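Local atomic coordinates of UTP--glucose-1-phosphate uridylyltransferase YngB (Bacillus subtilis, PDB entry 7O2N), a protein that catalyses the formation of UDP-glucose and diphosphate from UTP and glucose 1-phosphate, a step toward the glycolipids and glucosylated wall teichoic acid of the cell envelope. Residues G158-L163 / G250-I255. Residues are numbered along the deposited sequence; the frame is centred on the assembly and turned at random.
Sequences GVQSVL and GNRYDI
Q160 and R252 reach toward each other from two strands that are not paired: their CA atoms, the nearest across the two segments, stand 9.0 Å apart, beyond the spacing of neighbouring strands in a sheet. Strand 156-161 belongs to the large mixed sheet, hydrogen-bonded to strands 201-204, 206-210 and 244-247, whereas 251-254 pairs with 133-136 in a small antiparallel ribbon. The link is made by the Q160 side chain, which meets a backbone carbonyl and the flank of R252. From CB, its CG lies anti to the carbonyl carbon (chi1 -84°), and the chain runs on extended, carrying the amide to the edge of 250-255. At the tip the amide divides its work. NE2 approaches G250 O at 3.0 Å, but the N-H...O angle of 133° makes this a weak hydrogen bond; the same nitrogen also bonds to L248 O, its stronger partner. OE1 lies against the aliphatic part of R252, 3.4 Å from CD and 3.5 Å from CB. The two side chains run antiparallel alongside one another; the amide and guanidinium planes stand 84° apart, and Q160 meets the arginine's methylenes rather than its guanidinium group. R252 continues beyond the amide: NH2 bonds to Y170 OH and forms a long ion pair with D254 OD2, 3.9 Å away, while M135 touches both Q160 and R252. An alanine in place of Q160 would probably leave the carbonyls of L248 and G250 without this shared donor and uncover one flank of the arginine's methylenes. The single weak bond and 127 Å² buried indicate a slight contact: one amide nitrogen joins two backbone carbonyls, and OE1 rests on methylenes, where strand 244-247 gives way to the ribbon in this GT-A nucleotidyltransferase domain.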
# COMPACT_ATOMS: atom_id res chain seq x y z
N GLY A 158 -17.10 -3.88 22.20
CA GLY A 158 -16.12 -2.81 22.34
C GLY A 158 -16.64 -1.50 21.75
O GLY A 158 -17.05 -1.45 20.58
N VAL A 159 -16.62 -0.43 22.57
CA VAL A 159 -17.28 0.83 22.23
C VAL A 159 -16.37 2.02 22.51
O VAL A 159 -15.40 1.96 23.28
CB VAL A 159 -18.66 1.00 22.90
CG1 VAL A 159 -19.70 0.08 22.29
CG2 VAL A 159 -18.61 0.87 24.43
N GLN A 160 -16.74 3.12 21.82
CA GLN A 160 -16.24 4.47 22.02
C GLN A 160 -17.32 5.45 21.55
O GLN A 160 -18.20 5.10 20.74
CB GLN A 160 -14.92 4.66 21.25
CG GLN A 160 -13.69 4.18 22.00
CD GLN A 160 -12.45 4.60 21.27
OE1 GLN A 160 -12.53 5.00 20.11
NE2 GLN A 160 -11.30 4.54 21.94
N SER A 161 -17.29 6.68 22.06
CA SER A 161 -18.32 7.64 21.68
C SER A 161 -17.96 8.30 20.35
O SER A 161 -16.81 8.31 19.92
CB SER A 161 -18.59 8.63 22.77
OG SER A 161 -17.49 8.68 23.66
N VAL A 162 -18.98 8.85 19.69
CA VAL A 162 -18.77 9.51 18.42
C VAL A 162 -19.69 10.73 18.34
O VAL A 162 -20.67 10.82 19.08
CB VAL A 162 -18.94 8.49 17.27
CG1 VAL A 162 -20.35 7.93 17.15
CG2 VAL A 162 -18.45 9.05 15.95
N LEU A 163 -19.35 11.70 17.48
CA LEU A 163 -20.17 12.90 17.34
C LEU A 163 -21.49 12.49 16.72
O LEU A 163 -21.51 11.60 15.88
CB LEU A 163 -19.44 13.93 16.47
CG LEU A 163 -17.92 13.97 16.59
CD1 LEU A 163 -17.27 14.52 15.32
CD2 LEU A 163 -17.45 14.75 17.83
N GLY A 250 -7.85 3.37 24.28
CA GLY A 250 -6.81 3.95 23.43
C GLY A 250 -7.26 4.97 22.37
O GLY A 250 -8.42 5.38 22.30
N ASN A 251 -6.31 5.33 21.51
CA ASN A 251 -6.53 6.27 20.41
C ASN A 251 -6.83 5.52 19.13
O ASN A 251 -6.08 4.62 18.75
CB ASN A 251 -5.30 7.13 20.12
CG ASN A 251 -5.26 8.33 21.03
OD1 ASN A 251 -6.27 9.03 21.16
ND2 ASN A 251 -4.13 8.53 21.70
N ARG A 252 -7.91 5.94 18.45
CA ARG A 252 -8.51 5.13 17.40
C ARG A 252 -8.40 5.78 16.01
O ARG A 252 -8.88 6.89 15.78
CB ARG A 252 -9.97 4.87 17.75
CG ARG A 252 -10.78 4.41 16.56
CD ARG A 252 -12.15 3.94 16.92
NE ARG A 252 -12.75 3.65 15.63
CZ ARG A 252 -13.51 4.51 14.96
NH1 ARG A 252 -13.78 5.69 15.51
NH2 ARG A 252 -14.00 4.17 13.77
N TYR A 253 -7.81 5.05 15.05
CA TYR A 253 -7.63 5.54 13.70
C TYR A 253 -8.44 4.69 12.72
O TYR A 253 -8.02 3.57 12.40
CB TYR A 253 -6.16 5.52 13.32
CG TYR A 253 -5.33 6.25 14.33
CD1 TYR A 253 -5.42 7.63 14.48
CD2 TYR A 253 -4.50 5.55 15.17
CE1 TYR A 253 -4.69 8.30 15.44
CE2 TYR A 253 -3.74 6.21 16.12
CZ TYR A 253 -3.84 7.58 16.27
OH TYR A 253 -3.09 8.21 17.22
N ASP A 254 -9.58 5.24 12.28
CA ASP A 254 -10.43 4.57 11.31
C ASP A 254 -9.67 4.51 9.98
O ASP A 254 -9.01 5.48 9.59
CB ASP A 254 -11.81 5.21 11.25
CG ASP A 254 -12.54 5.04 9.92
OD1 ASP A 254 -11.99 5.48 8.86
OD2 ASP A 254 -13.65 4.49 9.93
N ILE A 255 -9.74 3.34 9.32
CA ILE A 255 -9.09 3.13 8.03
C ILE A 255 -10.08 2.62 6.98
O ILE A 255 -9.70 1.83 6.11
CB ILE A 255 -7.88 2.19 8.20
CG1 ILE A 255 -8.28 0.82 8.77
CG2 ILE A 255 -6.82 2.85 9.05
CD1 ILE A 255 -7.12 -0.09 9.08